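Local coordinates for N-acetylneuraminic acid outer membrane channel protein NanC (Escherichia coli, PDB 2WJR) that forms a monomeric outer-membrane channel through which N-acetylneuraminic acid, the most abundant sialic acid on host cell surfaces, enters the bacterium, at residues F143-T148 / N168-Q173; L99-R104 / G131-H136; I184-L189 / N204-G209. The protein carries 1 engineered substitution. One frame throughout, in Å; residues are numbered along the deposited sequence.

The three contacts illustrate how a porin wall varies its chemistry while repeating one antiparallel plan. Contact 1 lies between the other two along the wall, with its strands 141-152 and 164-174 hydrogen-bonded on one side to strand 126-136 of contact 2 and on the other to strand 180-188 of contact 3. Contacts 2 and 3, partly buried, do not touch. Contact 1 is a surface contact dominated by aromatic rings, and it shares an octane molecule with contact 2. Away from the alkane, contact 2 sets a tyrosine hydroxyl over the face of an arginine guanidinium and holds a bridging water; contact 3 carries a salt-bridge network on the face of Glu185, Asp187 and Arg207.

Contact 1 of 3, residues F143-T148 / N168-Q173; sequences FAWQTT and NAFVLQ. With OCT (N-octane), chain F; OCT (N-octane), chain E.
A single amide oxygen takes two side-chain donors on the face that also binds alkane: Asn168 OD1 accepts from Trp145 NE1 at 2.9 Å and from Thr147 OG1 at 2.8 Å. The indole bond lies in the Trp145 ring plane and is somewhat bent (151° at the hydrogen). Both donors stand tilted from the amide plane and together grip the oxygen, helping to fix the turn of the Asn168 carboxamide.

The two faces of the indole meet different partners. Against one lies Phe170, its CE2 only 3.4 Å from Trp145 CD1; the planes are nearly parallel, at 7°, but slid apart so that the rings barely overlap. Over the opposite face, above the six-membered ring toward its rim, sits the end of an n-octane chain, with C1 3.7 Å from Trp145 CZ3, and Thr147 CG2 meets the same octane carbon. Trp145 CG is anti to its backbone N (chi1 170°) and Phe170 CG is anti to its carbonyl carbon; from these different starts the side chains lie side by side. Phe143 extends the aromatic row, its CZ approaching the edge of the Phe170 ring, 4.0 Å from CD2. C1 of a second octane lies over one face of the Phe143 ring, 3.5 Å from Phe143 CG.

Beneath the rings, strands 141-152 and 164-174 form a hairpin of the transmembrane barrel, joined by paired backbone bonds at Ala144 with Val171 and Gln146 with Ala169. The other face carries these four smaller or polar residues, and Gln146 NE2 reaches Asp130 on the adjoining strand. The chemistry is consistent with a surface facing lipid: indole N-H, threonine hydroxyl and amide oxygen satisfy one another, while ring faces and methyl groups are presented to the alkyl chains.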
loop_
_atom_site.group_PDB
_atom_site.type_symbol
_atom_site.label_atom_id
_atom_site.label_comp_id
_atom_site.label_asym_id
_atom_site.label_seq_id
_atom_site.Cartn_x
_atom_site.Cartn_y
_atom_site.Cartn_z
ATOM N N PHE A 143 4.629 -13.844 -8.843
ATOM C CA PHE A 143 5.488 -13.084 -7.945
ATOM C C PHE A 143 5.247 -11.607 -8.195
ATOM O O PHE A 143 5.273 -11.145 -9.346
ATOM C CB PHE A 143 6.958 -13.428 -8.170
ATOM C CG PHE A 143 7.905 -12.478 -7.493
ATOM C CD1 PHE A 143 8.229 -12.651 -6.163
ATOM C CD2 PHE A 143 8.442 -11.386 -8.192
ATOM C CE1 PHE A 143 9.097 -11.751 -5.521
ATOM C CE2 PHE A 143 9.304 -10.483 -7.560
ATOM C CZ PHE A 143 9.633 -10.677 -6.229
ATOM N N ALA A 144 5.030 -10.852 -7.126
ATOM C CA ALA A 144 4.846 -9.415 -7.273
ATOM C C ALA A 144 5.723 -8.677 -6.290
ATOM O O ALA A 144 5.805 -9.062 -5.119
ATOM C CB ALA A 144 3.361 -9.024 -7.069
ATOM N N TRP A 145 6.357 -7.611 -6.768
ATOM C CA TRP A 145 7.174 -6.742 -5.913
ATOM C C TRP A 145 6.676 -5.305 -6.042
ATOM O O TRP A 145 6.499 -4.791 -7.151
ATOM C CB TRP A 145 8.648 -6.883 -6.290
ATOM C CG TRP A 145 9.599 -5.874 -5.673
ATOM C CD1 TRP A 145 9.583 -5.388 -4.394
ATOM C CD2 TRP A 145 10.728 -5.277 -6.311
ATOM N NE1 TRP A 145 10.624 -4.517 -4.202
ATOM C CE2 TRP A 145 11.349 -4.434 -5.361
ATOM C CE3 TRP A 145 11.280 -5.375 -7.592
ATOM C CZ2 TRP A 145 12.481 -3.679 -5.664
ATOM C CZ3 TRP A 145 12.403 -4.629 -7.889
ATOM C CH2 TRP A 145 12.994 -3.791 -6.932
ATOM N N GLN A 146 6.463 -4.659 -4.893
ATOM C CA GLN A 146 6.113 -3.264 -4.826
ATOM C C GLN A 146 7.197 -2.543 -4.029
ATOM O O GLN A 146 7.481 -2.908 -2.900
ATOM C CB GLN A 146 4.756 -3.095 -4.140
ATOM C CG GLN A 146 4.276 -1.648 -4.098
ATOM C CD GLN A 146 2.920 -1.485 -3.428
ATOM O OE1 GLN A 146 2.181 -2.456 -3.239
ATOM N NE2 GLN A 146 2.587 -0.268 -3.071
ATOM N N THR A 147 7.793 -1.531 -4.630
ATOM C CA THR A 147 8.799 -0.719 -3.961
ATOM C C THR A 147 8.238 0.690 -3.732
ATOM O O THR A 147 7.472 1.226 -4.540
ATOM C CB THR A 147 10.183 -0.775 -4.740
ATOM O OG1 THR A 147 11.224 -0.210 -3.925
ATOM C CG2 THR A 147 10.111 -0.063 -6.074
ATOM N N THR A 148 8.573 1.286 -2.585
ATOM C CA THR A 148 7.951 2.522 -2.186
ATOM C C THR A 148 8.989 3.470 -1.588
ATOM O O THR A 148 9.869 3.039 -0.856
ATOM C CB THR A 148 6.879 2.278 -1.120
ATOM O OG1 THR A 148 5.951 1.289 -1.585
ATOM C CG2 THR A 148 6.165 3.575 -0.738
ATOM N N ASN A 168 9.427 -2.176 0.947
ATOM C CA ASN A 168 9.512 -3.161 -0.102
ATOM C C ASN A 168 8.657 -4.342 0.276
ATOM O O ASN A 168 8.855 -4.953 1.335
ATOM C CB ASN A 168 10.961 -3.571 -0.341
ATOM C CG ASN A 168 11.724 -2.544 -1.148
ATOM O OD1 ASN A 168 11.585 -2.475 -2.374
ATOM N ND2 ASN A 168 12.517 -1.701 -0.455
ATOM N N ALA A 169 7.687 -4.646 -0.596
ATOM C CA ALA A 169 6.737 -5.733 -0.389
ATOM C C ALA A 169 6.956 -6.803 -1.473
ATOM O O ALA A 169 7.018 -6.482 -2.658
ATOM C CB ALA A 169 5.284 -5.194 -0.426
ATOM N N PHE A 170 7.082 -8.053 -1.041
ATOM C CA PHE A 170 7.301 -9.199 -1.922
ATOM C C PHE A 170 6.181 -10.189 -1.668
ATOM O O PHE A 170 5.999 -10.652 -0.540
ATOM C CB PHE A 170 8.663 -9.855 -1.655
ATOM C CG PHE A 170 9.803 -8.899 -1.713
ATOM C CD1 PHE A 170 10.226 -8.226 -0.578
ATOM C CD2 PHE A 170 10.450 -8.646 -2.910
ATOM C CE1 PHE A 170 11.277 -7.323 -0.644
ATOM C CE2 PHE A 170 11.501 -7.761 -2.970
ATOM C CZ PHE A 170 11.911 -7.101 -1.825
ATOM N N VAL A 171 5.442 -10.522 -2.722
ATOM C CA VAL A 171 4.237 -11.325 -2.587
ATOM C C VAL A 171 4.373 -12.535 -3.513
ATOM O O VAL A 171 4.728 -12.386 -4.682
ATOM C CB VAL A 171 2.961 -10.544 -2.958
ATOM C CG1 VAL A 171 1.710 -11.449 -2.761
ATOM C CG2 VAL A 171 2.814 -9.230 -2.152
ATOM N N LEU A 172 4.145 -13.727 -2.964
ATOM C CA LEU A 172 4.048 -14.944 -3.774
ATOM C C LEU A 172 2.612 -15.408 -3.695
ATOM O O LEU A 172 2.119 -15.754 -2.615
ATOM C CB LEU A 172 4.984 -16.048 -3.268
ATOM C CG LEU A 172 4.989 -17.355 -4.086
ATOM C CD1 LEU A 172 5.502 -17.123 -5.496
ATOM C CD2 LEU A 172 5.828 -18.439 -3.396
ATOM N N GLN A 173 1.943 -15.396 -4.841
ATOM C CA GLN A 173 0.558 -15.826 -4.944
ATOM C C GLN A 173 0.545 -17.226 -5.540
ATOM O O GLN A 173 1.276 -17.522 -6.483
ATOM C CB GLN A 173 -0.238 -14.903 -5.878
ATOM C CG GLN A 173 -0.402 -13.456 -5.449
ATOM C CD GLN A 173 -0.935 -12.585 -6.582
ATOM O OE1 GLN A 173 -1.236 -13.073 -7.673
ATOM N NE2 GLN A 173 -1.047 -11.288 -6.327
HETATM C C1 OCT F . 10.641 -14.380 -8.548
HETATM C C2 OCT F . 11.505 -13.881 -9.708
HETATM C C3 OCT F . 11.615 -14.929 -10.820
HETATM C C4 OCT F . 12.194 -16.268 -10.332
HETATM C C5 OCT F . 11.336 -17.474 -10.741
HETATM C C6 OCT F . 12.053 -18.388 -11.739
HETATM C C7 OCT F . 11.978 -19.850 -11.298
HETATM C C8 OCT F . 10.549 -20.390 -11.392
HETATM C C1 OCT E . 9.722 -2.318 -9.055
HETATM C C2 OCT E . 10.047 -1.067 -9.886
HETATM C C3 OCT E . 9.451 -1.169 -11.297
HETATM C C4 OCT E . 9.567 0.148 -12.088
HETATM C C5 OCT E . 8.299 0.421 -12.904
HETATM C C6 OCT E . 8.569 1.083 -14.276
HETATM C C7 OCT E . 7.276 1.685 -14.887
HETATM C C8 OCT E . 7.374 2.012 -16.391
#

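Contact 2 of 3, residues L99-R104 / G131-H136; sequences LNFGIR and GYVTYH. With OCT (N-octane), chain E.
In the transmembrane wall of the porin barrel, Phe101 and Val133 face each other as a non-hydrogen-bonded antiparallel pair. Val133 CG2 meets the edge of the Phe101 ring near its plane, 3.6 Å from CD1, and CG1 lies 3.7 Å from Phe101 CE1, farther out of the plane on the same side. Leu99 CD1 touches CG1 as well, while CG2 turns to n-octane, 3.4 Å from its C1. An alanine at Phe101 would probably leave both Val133 methyls without their aromatic neighbour and open a gap beside that valine.

Strands 99-110 and 126-136 are held by backbone bonds at Asn100 with Thr134 and Gly102 with Tyr132, neighbours in the antiparallel meander of the KdgM-family porin. The two glycines suit crowded places: a CB on Gly131 would clash with the octane, and one on Gly102 would press tightly on Tyr132 CB.

Across the sheet from the octane, Tyr132 sets its ring edge against Gly102 and brings OH over the centre of the Arg104 guanidinium, 3.1 Å from CZ. The planes are close to perpendicular (86°), and neither NH1 nor NH2 makes a hydrogen bond with this oxygen; NH2 instead forms a salt bridge with Asp130. Further along, a water donates to Asn100 OD1 at 2.6 Å and also binds Thr134 OG1, while Asn100 ND2 is held by Asp94 and Ser92.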
loop_
_atom_site.group_PDB
_atom_site.type_symbol
_atom_site.label_atom_id
_atom_site.label_comp_id
_atom_site.label_asym_id
_atom_site.label_seq_id
_atom_site.Cartn_x
_atom_site.Cartn_y
_atom_site.Cartn_z
ATOM N N LEU A 99 3.981 -10.291 -17.675
ATOM C CA LEU A 99 4.848 -9.297 -17.016
ATOM C C LEU A 99 4.233 -7.909 -17.089
ATOM O O LEU A 99 4.052 -7.341 -18.184
ATOM C CB LEU A 99 6.251 -9.303 -17.649
ATOM C CG LEU A 99 7.353 -8.429 -17.042
ATOM C CD1 LEU A 99 7.622 -8.810 -15.595
ATOM C CD2 LEU A 99 8.630 -8.583 -17.884
ATOM N N ASN A 100 3.933 -7.353 -15.916
ATOM C CA ASN A 100 3.356 -6.028 -15.800
ATOM C C ASN A 100 4.235 -5.113 -14.945
ATOM O O ASN A 100 4.741 -5.530 -13.919
ATOM C CB ASN A 100 1.959 -6.094 -15.170
ATOM C CG ASN A 100 1.354 -4.700 -14.898
ATOM O OD1 ASN A 100 1.591 -4.087 -13.847
ATOM N ND2 ASN A 100 0.551 -4.220 -15.830
ATOM N N PHE A 101 4.393 -3.880 -15.397
ATOM C CA PHE A 101 5.156 -2.864 -14.674
ATOM C C PHE A 101 4.234 -1.723 -14.353
ATOM O O PHE A 101 3.285 -1.428 -15.107
ATOM C CB PHE A 101 6.294 -2.340 -15.506
ATOM C CG PHE A 101 7.313 -3.377 -15.862
ATOM C CD1 PHE A 101 8.209 -3.832 -14.936
ATOM C CD2 PHE A 101 7.374 -3.877 -17.145
ATOM C CE1 PHE A 101 9.146 -4.776 -15.267
ATOM C CE2 PHE A 101 8.311 -4.830 -17.475
ATOM C CZ PHE A 101 9.183 -5.274 -16.550
ATOM N N GLY A 102 4.501 -1.059 -13.234
ATOM C CA GLY A 102 3.638 -0.001 -12.774
ATOM C C GLY A 102 4.440 1.031 -12.013
ATOM O O GLY A 102 5.422 0.688 -11.374
ATOM N N ILE A 103 4.044 2.284 -12.144
ATOM C CA ILE A 103 4.634 3.369 -11.332
ATOM C C ILE A 103 3.539 4.345 -10.932
ATOM O O ILE A 103 2.686 4.696 -11.730
ATOM C CB ILE A 103 5.795 4.075 -12.087
ATOM C CG1 ILE A 103 6.525 5.114 -11.203
ATOM C CG2 ILE A 103 5.303 4.716 -13.404
ATOM C CD1 ILE A 103 7.700 4.568 -10.417
ATOM N N ARG A 104 3.590 4.820 -9.687
ATOM C CA ARG A 104 2.601 5.731 -9.183
ATOM C C ARG A 104 3.267 6.832 -8.371
ATOM O O ARG A 104 4.216 6.587 -7.629
ATOM C CB ARG A 104 1.601 5.015 -8.307
ATOM C CG ARG A 104 0.402 5.850 -7.874
ATOM C CD ARG A 104 -0.508 5.023 -7.026
ATOM N NE ARG A 104 0.092 4.654 -5.746
ATOM C CZ ARG A 104 -0.416 3.767 -4.902
ATOM N NH1 ARG A 104 -1.564 3.142 -5.183
ATOM N NH2 ARG A 104 0.218 3.494 -3.772
ATOM N N GLY A 131 6.610 1.745 -7.112
ATOM C CA GLY A 131 6.953 0.985 -8.314
ATOM C C GLY A 131 6.413 -0.425 -8.150
ATOM O O GLY A 131 6.400 -0.973 -7.044
ATOM N N TYR A 132 5.984 -1.031 -9.260
ATOM C CA TYR A 132 5.325 -2.338 -9.229
ATOM C C TYR A 132 5.863 -3.213 -10.361
ATOM O O TYR A 132 6.034 -2.747 -11.494
ATOM C CB TYR A 132 3.814 -2.206 -9.453
ATOM C CG TYR A 132 3.068 -1.313 -8.503
ATOM C CD1 TYR A 132 2.451 -1.829 -7.380
ATOM C CD2 TYR A 132 2.979 0.058 -8.734
ATOM C CE1 TYR A 132 1.757 -1.013 -6.519
ATOM C CE2 TYR A 132 2.296 0.886 -7.879
ATOM C CZ TYR A 132 1.683 0.341 -6.774
ATOM O OH TYR A 132 1.008 1.154 -5.920
ATOM N N VAL A 133 6.135 -4.471 -10.040
ATOM C CA VAL A 133 6.399 -5.489 -11.045
ATOM C C VAL A 133 5.630 -6.749 -10.667
ATOM O O VAL A 133 5.707 -7.223 -9.524
ATOM C CB VAL A 133 7.905 -5.818 -11.193
ATOM C CG1 VAL A 133 8.097 -6.767 -12.360
ATOM C CG2 VAL A 133 8.745 -4.564 -11.429
ATOM N N THR A 134 4.851 -7.272 -11.606
ATOM C CA THR A 134 4.069 -8.489 -11.384
ATOM C C THR A 134 4.462 -9.478 -12.468
ATOM O O THR A 134 4.414 -9.146 -13.657
ATOM C CB THR A 134 2.555 -8.241 -11.465
ATOM O OG1 THR A 134 2.186 -7.248 -10.511
ATOM C CG2 THR A 134 1.754 -9.565 -11.169
ATOM N N TYR A 135 4.868 -10.669 -12.044
ATOM C CA TYR A 135 5.393 -11.688 -12.948
ATOM C C TYR A 135 4.664 -13.007 -12.704
ATOM O O TYR A 135 4.815 -13.657 -11.674
ATOM C CB TYR A 135 6.896 -11.842 -12.762
ATOM C CG TYR A 135 7.524 -12.996 -13.517
ATOM C CD1 TYR A 135 8.525 -13.757 -12.929
ATOM C CD2 TYR A 135 7.108 -13.336 -14.805
ATOM C CE1 TYR A 135 9.121 -14.801 -13.605
ATOM C CE2 TYR A 135 7.710 -14.390 -15.507
ATOM C CZ TYR A 135 8.711 -15.126 -14.881
ATOM O OH TYR A 135 9.314 -16.186 -15.510
ATOM N N HIS A 136 3.826 -13.362 -13.668
ATOM C CA HIS A 136 3.136 -14.650 -13.685
ATOM C C HIS A 136 4.145 -15.678 -14.169
ATOM O O HIS A 136 4.434 -15.779 -15.372
ATOM C CB HIS A 136 1.915 -14.588 -14.605
ATOM C CG HIS A 136 0.933 -13.526 -14.232
ATOM N ND1 HIS A 136 0.322 -13.473 -12.994
ATOM C CD2 HIS A 136 0.434 -12.484 -14.944
ATOM C CE1 HIS A 136 -0.503 -12.440 -12.956
ATOM N NE2 HIS A 136 -0.442 -11.814 -14.122
HETATM C C1 OCT E . 9.722 -2.318 -9.055
HETATM C C2 OCT E . 10.047 -1.067 -9.886
HETATM C C3 OCT E . 9.451 -1.169 -11.297
HETATM C C4 OCT E . 9.567 0.148 -12.088
HETATM C C5 OCT E . 8.299 0.421 -12.904
HETATM C C6 OCT E . 8.569 1.083 -14.276
HETATM C C7 OCT E . 7.276 1.685 -14.887
HETATM C C8 OCT E . 7.374 2.012 -16.391
HETATM O O HOH W 1 2.616 -4.671 -11.531
#

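Contact 3 of 3, residues I184-L189 / N204-G209; sequences IEYDYL and NSYRIG
Arg207 meets two acids of the neighbouring strand in different ways. Its NH1 donates to Glu185 OE1 at 3.0 Å, from above the carboxylate plane, with the two charged groups' planes nearly perpendicular (86°). Asp187 OD2 instead lies over a guanidinium face, 3.1 Å from Arg207 NH1, so this salt bridge rests on charge alone. The same Asp187 OD2 is fixed from another direction by Ser205 OG, which donates at 2.8 Å to its anti lone pair. Glu185, with CG anti to the backbone N (chi1 172°) and the chain extended beyond, runs alongside the arginine.

Paired backbone bonds place Glu185 directly across from Arg207 and Asp187 across from Ser205, so that Arg207 reaches Asp187 diagonally. They join strand 180-188 to 198-212, the last strand of the barrel, which closes the cylinder against the first, 2-9. On the opposite face of the sheet, Tyr186 OH donates to Asn204 OD1 at 2.8 Å, and Tyr186 CD1 approaches Tyr206 CE2 at 3.8 Å with the rings oblique. Ile184 CG2 and Ile208 CD1 touch beyond them on the surface.

Further out, Glu16 on strand 14-24 forms a salt bridge with Arg207 NH2, and Arg5 makes a long, weak ion pair with Glu185.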
loop_
_atom_site.group_PDB
_atom_site.type_symbol
_atom_site.label_atom_id
_atom_site.label_comp_id
_atom_site.label_asym_id
_atom_site.label_seq_id
_atom_site.Cartn_x
_atom_site.Cartn_y
_atom_site.Cartn_z
ATOM N N ILE A 184 1.602 -15.569 0.314
ATOM C CA ILE A 184 2.475 -15.198 1.420
ATOM C C ILE A 184 3.248 -13.961 1.003
ATOM O O ILE A 184 3.416 -13.701 -0.183
ATOM C CB ILE A 184 3.426 -16.343 1.810
ATOM C CG1 ILE A 184 4.327 -16.733 0.652
ATOM C CG2 ILE A 184 2.606 -17.517 2.289
ATOM C CD1 ILE A 184 5.413 -17.718 1.045
ATOM N N GLU A 185 3.709 -13.209 1.986
ATOM C CA GLU A 185 4.288 -11.907 1.729
ATOM C C GLU A 185 5.331 -11.582 2.774
ATOM O O GLU A 185 5.138 -11.844 3.955
ATOM C CB GLU A 185 3.174 -10.845 1.716
ATOM C CG GLU A 185 3.641 -9.401 1.649
ATOM C CD GLU A 185 2.495 -8.405 1.591
ATOM O OE1 GLU A 185 2.758 -7.176 1.653
ATOM O OE2 GLU A 185 1.343 -8.844 1.474
ATOM N N TYR A 186 6.445 -11.031 2.318
ATOM C CA TYR A 186 7.432 -10.454 3.207
ATOM C C TYR A 186 7.601 -8.977 2.840
ATOM O O TYR A 186 7.765 -8.635 1.663
ATOM C CB TYR A 186 8.780 -11.198 3.127
ATOM C CG TYR A 186 9.886 -10.378 3.764
ATOM C CD1 TYR A 186 10.051 -10.357 5.148
ATOM C CD2 TYR A 186 10.728 -9.582 2.991
ATOM C CE1 TYR A 186 11.029 -9.570 5.744
ATOM C CE2 TYR A 186 11.706 -8.795 3.577
ATOM C CZ TYR A 186 11.852 -8.797 4.954
ATOM O OH TYR A 186 12.823 -8.009 5.530
ATOM N N ASP A 187 7.544 -8.104 3.843
ATOM C CA ASP A 187 7.847 -6.695 3.633
ATOM C C ASP A 187 8.973 -6.273 4.559
ATOM O O ASP A 187 9.093 -6.776 5.686
ATOM C CB ASP A 187 6.636 -5.800 3.907
ATOM C CG ASP A 187 5.353 -6.439 3.510
ATOM O OD1 ASP A 187 5.117 -6.576 2.295
ATOM O OD2 ASP A 187 4.583 -6.824 4.413
ATOM N N TYR A 188 9.804 -5.377 4.050
ATOM C CA TYR A 188 10.725 -4.633 4.883
ATOM C C TYR A 188 10.281 -3.172 4.864
ATOM O O TYR A 188 10.261 -2.506 3.800
ATOM C CB TYR A 188 12.164 -4.788 4.416
ATOM C CG TYR A 188 13.089 -4.033 5.351
ATOM C CD1 TYR A 188 13.821 -2.942 4.904
ATOM C CD2 TYR A 188 13.158 -4.376 6.701
ATOM C CE1 TYR A 188 14.650 -2.231 5.766
ATOM C CE2 TYR A 188 13.974 -3.671 7.576
ATOM C CZ TYR A 188 14.708 -2.594 7.099
ATOM O OH TYR A 188 15.504 -1.886 7.964
ATOM N N LEU A 189 9.889 -2.673 6.036
ATOM C CA LEU A 189 9.308 -1.342 6.131
ATOM C C LEU A 189 10.281 -0.296 6.719
ATOM O O LEU A 189 9.862 0.671 7.356
ATOM C CB LEU A 189 8.023 -1.430 6.934
ATOM C CG LEU A 189 7.023 -2.450 6.382
ATOM C CD1 LEU A 189 5.784 -2.460 7.268
ATOM C CD2 LEU A 189 6.636 -2.147 4.913
ATOM N N ASN A 204 10.532 -5.725 9.953
ATOM C CA ASN A 204 10.168 -6.848 9.092
ATOM C C ASN A 204 8.676 -7.128 9.255
ATOM O O ASN A 204 8.118 -6.974 10.339
ATOM C CB ASN A 204 10.967 -8.098 9.463
ATOM C CG ASN A 204 12.437 -7.896 9.324
ATOM O OD1 ASN A 204 12.929 -7.561 8.248
ATOM N ND2 ASN A 204 13.171 -8.099 10.424
ATOM N N SER A 205 8.027 -7.502 8.166
ATOM C CA SER A 205 6.604 -7.730 8.160
ATOM C C SER A 205 6.408 -9.050 7.435
ATOM O O SER A 205 6.947 -9.262 6.350
ATOM C CB SER A 205 5.864 -6.575 7.470
ATOM O OG SER A 205 4.488 -6.869 7.235
ATOM N N TYR A 206 5.685 -9.947 8.093
ATOM C CA TYR A 206 5.406 -11.271 7.576
ATOM C C TYR A 206 3.915 -11.426 7.485
ATOM O O TYR A 206 3.205 -11.269 8.462
ATOM C CB TYR A 206 5.973 -12.345 8.503
ATOM C CG TYR A 206 7.418 -12.121 8.796
ATOM C CD1 TYR A 206 7.810 -11.318 9.862
ATOM C CD2 TYR A 206 8.400 -12.691 7.999
ATOM C CE1 TYR A 206 9.135 -11.095 10.126
ATOM C CE2 TYR A 206 9.755 -12.466 8.255
ATOM C CZ TYR A 206 10.106 -11.677 9.312
ATOM O OH TYR A 206 11.437 -11.471 9.552
ATOM N N ARG A 207 3.444 -11.762 6.295
ATOM C CA ARG A 207 2.027 -11.730 6.023
ATOM C C ARG A 207 1.573 -12.962 5.282
ATOM O O ARG A 207 2.294 -13.513 4.457
ATOM C CB ARG A 207 1.688 -10.506 5.175
ATOM C CG ARG A 207 1.639 -9.240 5.936
ATOM C CD ARG A 207 1.727 -8.028 5.011
ATOM N NE ARG A 207 1.766 -6.774 5.767
ATOM C CZ ARG A 207 1.806 -5.559 5.210
ATOM N NH1 ARG A 207 1.846 -5.423 3.889
ATOM N NH2 ARG A 207 1.833 -4.479 5.970
ATOM N N ILE A 208 0.344 -13.351 5.573
ATOM C CA ILE A 208 -0.311 -14.426 4.849
ATOM C C ILE A 208 -1.735 -14.001 4.568
ATOM O O ILE A 208 -2.388 -13.360 5.397
ATOM C CB ILE A 208 -0.281 -15.749 5.637
ATOM C CG1 ILE A 208 -0.870 -16.892 4.791
ATOM C CG2 ILE A 208 -1.037 -15.580 6.949
ATOM C CD1 ILE A 208 -0.112 -18.225 4.931
ATOM N N GLY A 209 -2.210 -14.342 3.374
ATOM C CA GLY A 209 -3.546 -13.955 2.973
ATOM C C GLY A 209 -4.110 -14.804 1.855
ATOM O O GLY A 209 -3.472 -15.727 1.357
#